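Local coordinates for protein JSC1_58120g3 ([Leptolyngbya] sp. JSC-1, PDB 6XHH) that binds a bilin chromophore in a GAF domain and probably acts as a cyanobacteriochrome photosensor that absorbs far-red light in its dark state, at residues Ser66-Pro71 and Ile118-Ser123; Val88-Asp91 and Glu96-Trp99; Gly142-Phe147 and Gln161-Val166; Thr24-Val29 and Val38-Phe43. One frame throughout, in Å; residues are numbered along the deposited sequence.

Interaction 1. Residues Ser66-Pro71 and Ile118-Ser123; sequences SGWEDP and IEALES. With M1V (mesobiliverdin IX(alpha)), chain C.
A single indole reaches both ends of the bilin: Trp68 leans on Ala120 and Leu121 of the helix while its pyrrole nitrogen binds ring A and its benzo half lies over ring D. Its first torsion (chi1 -177°) sets CG opposite the backbone N and carries the ring toward the helix. There CZ2 lies 3.6 Å from Ala120 CB, an oblique approach, whereas Leu121 CD2 comes in at the ring edge, 3.6 Å from CH2. The NE1 hydrogen is given to the ring A carbonyl, with NE1 to M1V OA at 2.9 Å and 156° at the hydrogen; OA lies in the plane of the indole. Over one face stand the ring D atoms, CZ3 and CH2 each about 3.5 Å from M1V C1D. Asp70 takes two donors on one oxygen: M1V NA reaches OD2 at 2.9 Å and NB reaches it at 3.0 Å; M1V NC lies 2.8 Å from the same OD2. Its other oxygen, OD1, accepts from Leu73 N, so the carboxylate also N-caps helix 71-75, and bonds at both oxygens restrain its rotation. Pro71 CD touches M1V C1A. Arg80, Thr114, His117 and Ser145 add further hydrogen bonds to the chromophore. Backbone bonds of Ser66 with Phe51 and of Trp68 with Gly49 tie strand 67-68 to strand 49-56 at the margin of the central sheet, and helix 115-123 meets strand 67-68 through the Trp68 indole.

Interaction 2. Residues Val88-Asp91 and Glu96-Trp99; sequences VVDD and ETIW
Val88 and Thr97 meet at a slant, CG1 of the valine standing 4.2 Å from the threonine CB, and Val89 leans on Glu96 in the same slanting manner, its CG2 3.9 Å from Glu96 CB. The direct polar link is between backbones: Thr97 N gives its hydrogen to Val88 O at 2.8 Å, with 161° at the hydrogen, and Glu96 CA makes a CH...O contact with that same oxygen. Glu96 has its CG between the backbone N and the carbonyl carbon (chi1 67°) and an extended chain beyond, which carries OE1 to a water that also accepts from Val88 N and donates to Thr97 O. The carboxylate's main partner is Arg80, joined to OE1 in a salt bridge. Around Thr97 OG1 two more waters gather: one links it to Asp90 N, and the other links it to Asp90 OD1. Asp90 is held from outside by His154 at OD2 and by Trp155 N at OD1. With one direct hydrogen bond and three water bridges, the polar link between the segments is largely water-mediated, although the contact is buried. Because Arg80 NE also binds the bilin, Glu96 is a second-shell residue that probably orients that arginine.

Interaction 3. Residues Gly142-Phe147 and Gln161-Val166; sequences GLLSAF and QLLMRV. With M1V (mesobiliverdin IX(alpha)), chain C.
Leu144 sends CD2 from the strand into the helix surface, where it meets three groups: Leu163 O at 3.6 Å, Leu163 CD2 at 4.0 Å and Val166 CG1 at 3.9 Å. It crosses Val166 at about a right angle, its CG carried toward the helix by a first torsion opposite the backbone N (chi1 171°). Two residues on, Ala146 CB touches Leu163 CD1 at 3.9 Å, so the leucine spans two inward-facing strand positions with its two methyls. The strand and helix segments run roughly antiparallel, at 142°, with axes 9.3 Å apart. Further out, Val29 and Phe33 of helix 18-33 and Ala130 of strand 128-136 close round Leu163, while Leu5 and Val8 of helix 2-13 back Val166. On the strand's other face the bilin takes over. Ser145 OG donates to the ring D carbonyl, M1V OD, at 2.8 Å; Phe147 brings CZ to the same oxygen, which sits at its ring edge, and Leu143 CD1 rests against C3D. One strand therefore shows two chemistries: a seam of apolar side chains toward the helix, with no hydrogen bond across it, and a polar contact toward ring D, where the donated hydrogen would be expected to polarise the carbonyl.

Interaction 4. Residues Thr24-Val29 and Val38-Phe43; sequences TTTQEV and VTIYKF. With M1V (mesobiliverdin IX(alpha)), chain C.
Thr26 and Val29 are the helix residues that meet Val38 and Ile40 of the strand, in the helix-on-sheet packing of a GAF domain, where helix 18-33 lies on the face of the central antiparallel sheet away from the bilin. The two segments run at 149° to each other with axes 7.6 Å apart, close for such a pair. Going along the helix, Thr25 points past the strand and instead touches Val166 and Leu170 of helix 157-178. Thr26 comes next. Its first torsion (chi1 57°) turns OG1 back on its own helix, where it hydrogen-bonds to Ser23 O, and swings the methyl CG2 toward the sheet. That methyl sits 3.7 Å from Ile40 CD1, the two side chains meeting at a slant, and CG2 is equally 3.7 Å from Val38 O. Glu28, on another side of the helix, forms salt bridges with Arg7 and Lys11 of helix 2-13. One turn after Thr26, Val29 sets CG1 against Val38 CG2 at 3.8 Å, the two valines crossing at about a right angle. Thr26 and Val29 thus both pack on Val38, and no hydrogen bond passes between the segments. On the opposite face of the strand, the ring D methyl of the bilin lies over one face of the Tyr41 ring, with CZ 3.5 Å from M1V CMD.

Interactions 3 and 4 sit side by side, their centres about 8 Å apart, because strands 139-148 and 37-43 are sheet neighbours: Leu143 N lies 2.8 Å from Tyr41 O and Ser145 O 2.9 Å from Thr39 N, both probable hydrogen bonds. Their helices touch, Val166 CG1 being 3.5 Å from Thr25 CG2. Interaction 4 reaches interaction 1 through the hydrogen bond of Tyr41 OH with Trp68 O, 2.6 Å. Trp68, Tyr41, Leu143, Ser145 and Phe147 bring these three contacts to ring D, and interaction 1 alone extends to rings A, B and C. Interaction 2 joins interaction 3 by packing, with Trp99 CZ2 4.1 Å from Met164 SD, and approaches the chromophore to about 5 Å at Glu96.

Interaction 1. Residues Ser66-Pro71 and Ile118-Ser123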
# COMPACT_ATOMS: atom_id res chain seq x y z
N SER A 66 0.29 15.06 -4.78
CA SER A 66 1.67 14.86 -5.19
C SER A 66 1.81 13.57 -5.99
O SER A 66 1.01 12.65 -5.87
CB SER A 66 2.59 14.82 -3.96
OG SER A 66 2.66 16.10 -3.34
N GLY A 67 2.85 13.53 -6.81
CA GLY A 67 3.15 12.32 -7.55
C GLY A 67 4.43 11.66 -7.10
O GLY A 67 5.30 12.28 -6.46
N TRP A 68 4.57 10.38 -7.42
CA TRP A 68 5.83 9.66 -7.29
C TRP A 68 6.09 9.01 -8.64
O TRP A 68 5.33 8.13 -9.06
CB TRP A 68 5.77 8.63 -6.16
CG TRP A 68 7.02 7.86 -5.88
CD1 TRP A 68 8.15 7.80 -6.64
CD2 TRP A 68 7.24 7.04 -4.73
NE1 TRP A 68 9.08 6.97 -6.02
CE2 TRP A 68 8.54 6.50 -4.85
CE3 TRP A 68 6.48 6.71 -3.61
CZ2 TRP A 68 9.08 5.65 -3.88
CZ3 TRP A 68 7.01 5.87 -2.66
CH2 TRP A 68 8.28 5.34 -2.80
N GLU A 69 7.13 9.47 -9.33
CA GLU A 69 7.51 8.94 -10.64
C GLU A 69 8.68 7.99 -10.44
O GLU A 69 9.86 8.36 -10.57
CB GLU A 69 7.84 10.07 -11.62
CG GLU A 69 6.70 11.08 -11.77
CD GLU A 69 7.00 12.20 -12.74
OE1 GLU A 69 8.20 12.47 -12.99
OE2 GLU A 69 6.04 12.83 -13.22
N ASP A 70 8.36 6.74 -10.11
CA ASP A 70 9.40 5.78 -9.79
C ASP A 70 9.98 5.20 -11.07
O ASP A 70 9.26 4.52 -11.81
CB ASP A 70 8.87 4.66 -8.91
CG ASP A 70 9.98 3.75 -8.42
OD1 ASP A 70 10.56 3.04 -9.26
OD2 ASP A 70 10.25 3.75 -7.21
N PRO A 71 11.26 5.42 -11.36
CA PRO A 71 11.83 4.95 -12.64
C PRO A 71 11.85 3.45 -12.76
O PRO A 71 11.74 2.93 -13.88
CB PRO A 71 13.26 5.52 -12.62
CG PRO A 71 13.27 6.57 -11.58
CD PRO A 71 12.25 6.16 -10.56
N ILE A 118 15.43 4.51 -1.33
CA ILE A 118 15.42 4.99 0.05
C ILE A 118 15.22 6.51 0.08
O ILE A 118 14.45 7.02 0.90
CB ILE A 118 16.72 4.58 0.77
CG1 ILE A 118 16.72 3.07 0.99
CG2 ILE A 118 16.83 5.28 2.12
CD1 ILE A 118 18.06 2.55 1.49
N GLU A 119 15.89 7.24 -0.81
CA GLU A 119 15.78 8.70 -0.79
C GLU A 119 14.37 9.15 -1.17
O GLU A 119 13.83 10.11 -0.59
CB GLU A 119 16.82 9.29 -1.74
CG GLU A 119 16.86 10.81 -1.75
CD GLU A 119 17.72 11.36 -2.88
OE1 GLU A 119 17.55 12.55 -3.23
OE2 GLU A 119 18.56 10.60 -3.41
N ALA A 120 13.76 8.47 -2.13
CA ALA A 120 12.37 8.73 -2.50
C ALA A 120 11.43 8.53 -1.32
O ALA A 120 10.55 9.36 -1.06
CB ALA A 120 11.97 7.84 -3.67
N LEU A 121 11.62 7.43 -0.58
CA LEU A 121 10.82 7.18 0.61
C LEU A 121 11.02 8.27 1.66
O LEU A 121 10.06 8.77 2.25
CB LEU A 121 11.16 5.79 1.17
CG LEU A 121 10.62 4.62 0.33
CD1 LEU A 121 11.35 3.30 0.59
CD2 LEU A 121 9.14 4.47 0.59
N GLU A 122 12.28 8.66 1.90
CA GLU A 122 12.54 9.78 2.80
C GLU A 122 11.82 11.04 2.34
O GLU A 122 11.32 11.81 3.17
CB GLU A 122 14.05 10.03 2.89
CG GLU A 122 14.81 9.04 3.78
CD GLU A 122 16.30 9.11 3.56
OE1 GLU A 122 16.71 9.69 2.53
OE2 GLU A 122 17.05 8.59 4.40
N SER A 123 11.74 11.27 1.03
CA SER A 123 11.06 12.48 0.55
C SER A 123 9.57 12.46 0.87
O SER A 123 8.94 13.53 0.90
CB SER A 123 11.27 12.66 -0.96
OG SER A 123 10.31 11.94 -1.72
OA M1V C . 11.84 7.15 -7.01
C1A M1V C . 12.79 6.45 -7.31
NA M1V C . 12.80 5.11 -7.22
C2A M1V C . 14.03 6.91 -7.80
CMA M1V C . 14.40 8.36 -8.04
C3A M1V C . 14.85 5.81 -8.02
CAA M1V C . 16.24 5.80 -8.53
CBA M1V C . 16.37 5.05 -9.86
C4A M1V C . 14.04 4.62 -7.64
CHA M1V C . 14.48 3.33 -7.73
C1B M1V C . 13.81 2.07 -7.40
C2B M1V C . 14.48 0.82 -7.50
CMB M1V C . 15.91 0.63 -7.93
C3B M1V C . 13.60 -0.15 -7.14
CAB M1V C . 13.87 -1.64 -7.09
CBB M1V C . 13.99 -2.11 -5.62
CGB M1V C . 15.25 -1.55 -4.99
O2B M1V C . 16.37 -1.95 -5.38
O1B M1V C . 15.19 -0.70 -4.08
NB M1V C . 12.55 1.84 -6.98
C4B M1V C . 12.38 0.51 -6.82
CHB M1V C . 11.24 -0.20 -6.41
C1C M1V C . 10.02 0.22 -5.86
C2C M1V C . 9.14 -0.67 -5.23
CAC M1V C . 9.34 -2.17 -5.13
CBC M1V C . 8.85 -2.69 -6.51
CGC M1V C . 9.34 -4.08 -6.90
O2C M1V C . 10.05 -4.75 -6.12
O1C M1V C . 9.04 -4.57 -8.01
C3C M1V C . 8.04 0.07 -4.80
CMC M1V C . 6.85 -0.49 -4.08
NC M1V C . 9.48 1.48 -5.80
C4C M1V C . 8.27 1.42 -5.15
CHC M1V C . 7.50 2.60 -4.99
C1D M1V C . 6.37 2.84 -4.25
C2D M1V C . 5.25 3.63 -4.66
CMD M1V C . 5.10 4.29 -6.01
ND M1V C . 6.14 2.42 -2.94
C4D M1V C . 4.93 2.89 -2.55
OD M1V C . 4.46 2.68 -1.44
C3D M1V C . 4.37 3.64 -3.63
CAD M1V C . 3.02 4.32 -3.64
CBD M1V C . 3.09 5.59 -2.82

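Interaction 2. Residues Val88-Asp91 and Glu96-Trp99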
# COMPACT_ATOMS: atom_id res chain seq x y z
N VAL A 88 7.38 -5.47 1.37
CA VAL A 88 7.25 -5.45 2.83
C VAL A 88 8.59 -5.03 3.42
O VAL A 88 9.57 -5.76 3.30
CB VAL A 88 6.85 -6.82 3.38
CG1 VAL A 88 6.64 -6.75 4.89
CG2 VAL A 88 5.59 -7.35 2.66
N VAL A 89 8.63 -3.86 4.05
CA VAL A 89 9.88 -3.27 4.55
C VAL A 89 9.68 -2.76 5.97
O VAL A 89 9.09 -1.69 6.18
CB VAL A 89 10.38 -2.15 3.63
CG1 VAL A 89 11.69 -1.56 4.19
CG2 VAL A 89 10.57 -2.69 2.21
N ASP A 90 10.17 -3.51 6.97
CA ASP A 90 10.08 -3.06 8.35
C ASP A 90 10.80 -1.73 8.54
O ASP A 90 10.32 -0.84 9.24
CB ASP A 90 10.70 -4.08 9.30
CG ASP A 90 9.89 -5.34 9.44
OD1 ASP A 90 8.90 -5.49 8.69
OD2 ASP A 90 10.22 -6.16 10.32
N ASP A 91 11.98 -1.60 7.94
CA ASP A 91 12.91 -0.50 8.20
C ASP A 91 13.56 -0.18 6.86
O ASP A 91 14.29 -1.02 6.33
CB ASP A 91 13.95 -0.94 9.24
CG ASP A 91 14.93 0.15 9.62
OD1 ASP A 91 15.18 1.07 8.83
OD2 ASP A 91 15.48 0.05 10.73
N GLU A 96 13.95 -5.30 2.61
CA GLU A 96 12.66 -5.96 2.44
C GLU A 96 12.66 -7.38 3.00
O GLU A 96 13.67 -8.09 2.98
CB GLU A 96 12.25 -5.99 0.97
CG GLU A 96 13.13 -6.87 0.09
CD GLU A 96 12.46 -7.26 -1.23
OE1 GLU A 96 11.33 -7.78 -1.21
OE2 GLU A 96 13.06 -7.04 -2.29
N THR A 97 11.49 -7.78 3.51
CA THR A 97 11.22 -9.16 3.88
C THR A 97 10.89 -9.97 2.63
O THR A 97 10.01 -9.59 1.86
CB THR A 97 10.03 -9.20 4.85
OG1 THR A 97 10.32 -8.41 6.01
CG2 THR A 97 9.74 -10.63 5.27
N ILE A 98 11.59 -11.08 2.44
CA ILE A 98 11.39 -11.85 1.21
C ILE A 98 10.05 -12.58 1.27
O ILE A 98 9.74 -13.27 2.26
CB ILE A 98 12.55 -12.82 0.96
CG1 ILE A 98 13.88 -12.04 0.90
CG2 ILE A 98 12.33 -13.54 -0.35
CD1 ILE A 98 13.91 -10.96 -0.16
N TRP A 99 9.25 -12.42 0.22
CA TRP A 99 7.92 -13.00 0.09
C TRP A 99 7.94 -14.01 -1.05
O TRP A 99 8.15 -13.63 -2.21
CB TRP A 99 6.90 -11.89 -0.18
CG TRP A 99 5.48 -12.32 -0.37
CD1 TRP A 99 4.89 -12.75 -1.53
CD2 TRP A 99 4.46 -12.29 0.62
NE1 TRP A 99 3.56 -13.02 -1.30
CE2 TRP A 99 3.27 -12.74 0.01
CE3 TRP A 99 4.45 -11.96 1.97
CZ2 TRP A 99 2.07 -12.84 0.71
CZ3 TRP A 99 3.25 -12.05 2.67
CH2 TRP A 99 2.09 -12.50 2.04
O HOH W 1 8.84 -7.70 0.27
O HOH W 2 11.54 -6.01 6.33
O HOH W 3 8.50 -8.20 8.07

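Interaction 3. Residues Gly142-Phe147 and Gln161-Val166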
# COMPACT_ATOMS: atom_id res chain seq x y z
N GLY A 142 -3.30 0.42 -9.16
CA GLY A 142 -2.59 1.29 -8.24
C GLY A 142 -2.04 0.50 -7.08
O GLY A 142 -1.90 -0.73 -7.16
N LEU A 143 -1.72 1.21 -6.00
CA LEU A 143 -1.11 0.63 -4.82
C LEU A 143 -1.80 1.12 -3.56
O LEU A 143 -2.16 2.30 -3.46
CB LEU A 143 0.39 0.97 -4.74
CG LEU A 143 1.25 0.63 -5.96
CD1 LEU A 143 2.64 1.25 -5.85
CD2 LEU A 143 1.34 -0.88 -6.11
N LEU A 144 -1.95 0.22 -2.60
CA LEU A 144 -2.36 0.53 -1.23
C LEU A 144 -1.14 0.38 -0.34
O LEU A 144 -0.53 -0.71 -0.31
CB LEU A 144 -3.50 -0.38 -0.78
CG LEU A 144 -3.93 -0.36 0.69
CD1 LEU A 144 -4.57 0.96 1.07
CD2 LEU A 144 -4.90 -1.50 0.99
N SER A 145 -0.76 1.45 0.34
CA SER A 145 0.46 1.51 1.14
C SER A 145 0.11 1.80 2.59
O SER A 145 -0.65 2.73 2.88
CB SER A 145 1.44 2.58 0.61
OG SER A 145 1.77 2.31 -0.75
N ALA A 146 0.69 1.02 3.49
CA ALA A 146 0.70 1.28 4.92
C ALA A 146 2.09 1.76 5.32
O ALA A 146 3.09 1.08 5.06
CB ALA A 146 0.35 0.01 5.68
N PHE A 147 2.16 2.93 5.96
CA PHE A 147 3.43 3.58 6.26
C PHE A 147 3.57 3.84 7.75
O PHE A 147 2.60 4.22 8.43
CB PHE A 147 3.56 4.94 5.53
CG PHE A 147 3.64 4.87 4.02
CD1 PHE A 147 4.49 3.99 3.37
CD2 PHE A 147 2.87 5.74 3.25
CE1 PHE A 147 4.57 3.99 1.97
CE2 PHE A 147 2.95 5.74 1.87
CZ PHE A 147 3.80 4.86 1.23
N GLN A 161 -1.39 -10.04 4.42
CA GLN A 161 -2.55 -10.70 3.83
C GLN A 161 -3.80 -9.84 3.98
O GLN A 161 -4.57 -9.69 3.02
CB GLN A 161 -2.74 -12.08 4.45
CG GLN A 161 -1.84 -13.13 3.81
CD GLN A 161 -1.20 -14.10 4.79
OE1 GLN A 161 -1.68 -14.29 5.90
NE2 GLN A 161 -0.10 -14.71 4.36
N LEU A 162 -4.01 -9.25 5.16
CA LEU A 162 -5.14 -8.35 5.34
C LEU A 162 -5.08 -7.21 4.33
O LEU A 162 -6.08 -6.87 3.69
CB LEU A 162 -5.17 -7.81 6.78
CG LEU A 162 -6.29 -6.89 7.28
CD1 LEU A 162 -6.12 -5.44 6.84
CD2 LEU A 162 -7.65 -7.39 6.87
N LEU A 163 -3.91 -6.58 4.20
CA LEU A 163 -3.78 -5.46 3.28
C LEU A 163 -4.15 -5.85 1.87
O LEU A 163 -4.80 -5.08 1.15
CB LEU A 163 -2.35 -4.92 3.31
CG LEU A 163 -1.95 -3.83 4.31
CD1 LEU A 163 -0.48 -3.47 4.13
CD2 LEU A 163 -2.81 -2.58 4.18
N MET A 164 -3.73 -7.05 1.45
CA MET A 164 -4.04 -7.52 0.11
C MET A 164 -5.54 -7.76 -0.06
O MET A 164 -6.08 -7.50 -1.14
CB MET A 164 -3.24 -8.79 -0.20
CG MET A 164 -1.72 -8.55 -0.23
SD MET A 164 -0.70 -10.02 -0.47
CE MET A 164 -1.20 -10.53 -2.11
N ARG A 165 -6.22 -8.23 0.99
CA ARG A 165 -7.67 -8.43 0.89
C ARG A 165 -8.40 -7.10 0.85
O ARG A 165 -9.41 -6.97 0.14
CB ARG A 165 -8.18 -9.27 2.06
CG ARG A 165 -7.63 -10.68 2.13
CD ARG A 165 -8.01 -11.50 0.92
NE ARG A 165 -7.10 -11.30 -0.21
CZ ARG A 165 -5.83 -11.69 -0.23
NH1 ARG A 165 -5.30 -12.30 0.82
NH2 ARG A 165 -5.09 -11.46 -1.31
N VAL A 166 -7.92 -6.12 1.61
CA VAL A 166 -8.51 -4.78 1.54
C VAL A 166 -8.32 -4.19 0.15
O VAL A 166 -9.24 -3.60 -0.43
CB VAL A 166 -7.90 -3.89 2.63
CG1 VAL A 166 -8.38 -2.46 2.46
CG2 VAL A 166 -8.30 -4.42 4.02
OA M1V C . 11.84 7.15 -7.01
C1A M1V C . 12.79 6.45 -7.31
NA M1V C . 12.80 5.11 -7.22
C2A M1V C . 14.03 6.91 -7.80
CMA M1V C . 14.40 8.36 -8.04
C3A M1V C . 14.85 5.81 -8.02
CAA M1V C . 16.24 5.80 -8.53
CBA M1V C . 16.37 5.05 -9.86
C4A M1V C . 14.04 4.62 -7.64
CHA M1V C . 14.48 3.33 -7.73
C1B M1V C . 13.81 2.07 -7.40
C2B M1V C . 14.48 0.82 -7.50
CMB M1V C . 15.91 0.63 -7.93
C3B M1V C . 13.60 -0.15 -7.14
CAB M1V C . 13.87 -1.64 -7.09
CBB M1V C . 13.99 -2.11 -5.62
CGB M1V C . 15.25 -1.55 -4.99
O2B M1V C . 16.37 -1.95 -5.38
O1B M1V C . 15.19 -0.70 -4.08
NB M1V C . 12.55 1.84 -6.98
C4B M1V C . 12.38 0.51 -6.82
CHB M1V C . 11.24 -0.20 -6.41
C1C M1V C . 10.02 0.22 -5.86
C2C M1V C . 9.14 -0.67 -5.23
CAC M1V C . 9.34 -2.17 -5.13
CBC M1V C . 8.85 -2.69 -6.51
CGC M1V C . 9.34 -4.08 -6.90
O2C M1V C . 10.05 -4.75 -6.12
O1C M1V C . 9.04 -4.57 -8.01
C3C M1V C . 8.04 0.07 -4.80
CMC M1V C . 6.85 -0.49 -4.08
NC M1V C . 9.48 1.48 -5.80
C4C M1V C . 8.27 1.42 -5.15
CHC M1V C . 7.50 2.60 -4.99
C1D M1V C . 6.37 2.84 -4.25
C2D M1V C . 5.25 3.63 -4.66
CMD M1V C . 5.10 4.29 -6.01
ND M1V C . 6.14 2.42 -2.94
C4D M1V C . 4.93 2.89 -2.55
OD M1V C . 4.46 2.68 -1.44
C3D M1V C . 4.37 3.64 -3.63
CAD M1V C . 3.02 4.32 -3.64
CBD M1V C . 3.09 5.59 -2.82

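Interaction 4. Residues Thr24-Val29 and Val38-Phe43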
# COMPACT_ATOMS: atom_id res chain seq x y z
N THR A 24 -12.79 6.08 3.71
CA THR A 24 -13.08 5.12 4.77
C THR A 24 -12.03 4.01 4.83
O THR A 24 -11.63 3.59 5.92
CB THR A 24 -14.47 4.52 4.53
OG1 THR A 24 -15.43 5.57 4.55
CG2 THR A 24 -14.81 3.50 5.59
N THR A 25 -11.59 3.53 3.66
CA THR A 25 -10.61 2.46 3.63
C THR A 25 -9.29 2.89 4.27
O THR A 25 -8.76 2.20 5.15
CB THR A 25 -10.38 2.00 2.19
OG1 THR A 25 -11.62 1.48 1.67
CG2 THR A 25 -9.34 0.92 2.14
N THR A 26 -8.76 4.05 3.86
CA THR A 26 -7.48 4.48 4.42
C THR A 26 -7.60 4.73 5.92
O THR A 26 -6.69 4.38 6.69
CB THR A 26 -6.93 5.73 3.71
OG1 THR A 26 -7.87 6.79 3.76
CG2 THR A 26 -6.59 5.44 2.26
N GLN A 27 -8.72 5.32 6.36
CA GLN A 27 -8.94 5.57 7.79
C GLN A 27 -9.01 4.28 8.58
O GLN A 27 -8.39 4.16 9.64
CB GLN A 27 -10.23 6.37 7.98
CG GLN A 27 -10.19 7.81 7.45
CD GLN A 27 -11.30 8.70 8.00
OE1 GLN A 27 -11.87 8.43 9.06
NE2 GLN A 27 -11.62 9.76 7.27
N GLU A 28 -9.77 3.30 8.08
CA GLU A 28 -9.95 2.08 8.85
C GLU A 28 -8.67 1.26 8.93
O GLU A 28 -8.35 0.71 9.99
CB GLU A 28 -11.08 1.25 8.25
CG GLU A 28 -12.43 1.90 8.34
CD GLU A 28 -12.75 2.37 9.74
OE1 GLU A 28 -12.45 1.63 10.70
OE2 GLU A 28 -13.30 3.48 9.87
N VAL A 29 -7.93 1.16 7.83
CA VAL A 29 -6.66 0.44 7.88
C VAL A 29 -5.67 1.14 8.81
O VAL A 29 -4.94 0.48 9.56
CB VAL A 29 -6.08 0.28 6.46
CG1 VAL A 29 -4.66 -0.28 6.54
CG2 VAL A 29 -6.97 -0.64 5.63
N VAL A 38 -1.78 5.78 5.78
CA VAL A 38 -2.19 4.82 4.76
C VAL A 38 -2.64 5.61 3.54
O VAL A 38 -3.37 6.60 3.67
CB VAL A 38 -3.31 3.88 5.25
CG1 VAL A 38 -3.74 2.92 4.14
CG2 VAL A 38 -2.85 3.10 6.45
N THR A 39 -2.20 5.18 2.36
CA THR A 39 -2.47 5.90 1.13
C THR A 39 -3.02 4.97 0.06
O THR A 39 -2.70 3.77 0.01
CB THR A 39 -1.21 6.58 0.54
OG1 THR A 39 -0.22 5.58 0.21
CG2 THR A 39 -0.62 7.56 1.50
N ILE A 40 -3.83 5.55 -0.82
CA ILE A 40 -4.21 4.94 -2.08
C ILE A 40 -3.57 5.76 -3.19
O ILE A 40 -3.74 6.99 -3.25
CB ILE A 40 -5.74 4.88 -2.25
CG1 ILE A 40 -6.33 3.93 -1.20
CG2 ILE A 40 -6.11 4.41 -3.65
CD1 ILE A 40 -7.84 4.12 -0.97
N TYR A 41 -2.82 5.08 -4.04
CA TYR A 41 -2.01 5.69 -5.09
C TYR A 41 -2.42 5.07 -6.41
O TYR A 41 -2.52 3.84 -6.52
CB TYR A 41 -0.54 5.44 -4.78
CG TYR A 41 0.51 5.69 -5.84
CD1 TYR A 41 0.82 4.72 -6.78
CD2 TYR A 41 1.30 6.83 -5.79
CE1 TYR A 41 1.83 4.90 -7.71
CE2 TYR A 41 2.33 7.04 -6.72
CZ TYR A 41 2.59 6.06 -7.66
OH TYR A 41 3.60 6.25 -8.57
N LYS A 42 -2.69 5.92 -7.39
CA LYS A 42 -3.18 5.48 -8.69
C LYS A 42 -2.08 5.55 -9.74
O LYS A 42 -1.45 6.60 -9.91
CB LYS A 42 -4.37 6.33 -9.12
CG LYS A 42 -4.88 5.99 -10.50
CD LYS A 42 -6.14 6.79 -10.83
CE LYS A 42 -6.70 6.33 -12.16
NZ LYS A 42 -7.97 7.00 -12.56
N PHE A 43 -1.87 4.45 -10.45
CA PHE A 43 -0.91 4.43 -11.54
C PHE A 43 -1.41 5.25 -12.73
O PHE A 43 -2.57 5.17 -13.13
CB PHE A 43 -0.65 3.01 -12.01
CG PHE A 43 0.32 2.25 -11.16
CD1 PHE A 43 1.57 2.75 -10.86
CD2 PHE A 43 -0.05 1.00 -10.67
CE1 PHE A 43 2.46 2.01 -10.07
CE2 PHE A 43 0.82 0.26 -9.87
CZ PHE A 43 2.08 0.77 -9.59
OA M1V C . 11.84 7.15 -7.01
C1A M1V C . 12.79 6.45 -7.31
NA M1V C . 12.80 5.11 -7.22
C2A M1V C . 14.03 6.91 -7.80
CMA M1V C . 14.40 8.36 -8.04
C3A M1V C . 14.85 5.81 -8.02
CAA M1V C . 16.24 5.80 -8.53
CBA M1V C . 16.37 5.05 -9.86
C4A M1V C . 14.04 4.62 -7.64
CHA M1V C . 14.48 3.33 -7.73
C1B M1V C . 13.81 2.07 -7.40
C2B M1V C . 14.48 0.82 -7.50
CMB M1V C . 15.91 0.63 -7.93
C3B M1V C . 13.60 -0.15 -7.14
CAB M1V C . 13.87 -1.64 -7.09
CBB M1V C . 13.99 -2.11 -5.62
CGB M1V C . 15.25 -1.55 -4.99
O2B M1V C . 16.37 -1.95 -5.38
O1B M1V C . 15.19 -0.70 -4.08
NB M1V C . 12.55 1.84 -6.98
C4B M1V C . 12.38 0.51 -6.82
CHB M1V C . 11.24 -0.20 -6.41
C1C M1V C . 10.02 0.22 -5.86
C2C M1V C . 9.14 -0.67 -5.23
CAC M1V C . 9.34 -2.17 -5.13
CBC M1V C . 8.85 -2.69 -6.51
CGC M1V C . 9.34 -4.08 -6.90
O2C M1V C . 10.05 -4.75 -6.12
O1C M1V C . 9.04 -4.57 -8.01
C3C M1V C . 8.04 0.07 -4.80
CMC M1V C . 6.85 -0.49 -4.08
NC M1V C . 9.48 1.48 -5.80
C4C M1V C . 8.27 1.42 -5.15
CHC M1V C . 7.50 2.60 -4.99
C1D M1V C . 6.37 2.84 -4.25
C2D M1V C . 5.25 3.63 -4.66
CMD M1V C . 5.10 4.29 -6.01
ND M1V C . 6.14 2.42 -2.94
C4D M1V C . 4.93 2.89 -2.55
OD M1V C . 4.46 2.68 -1.44
C3D M1V C . 4.37 3.64 -3.63
CAD M1V C . 3.02 4.32 -3.64
CBD M1V C . 3.09 5.59 -2.82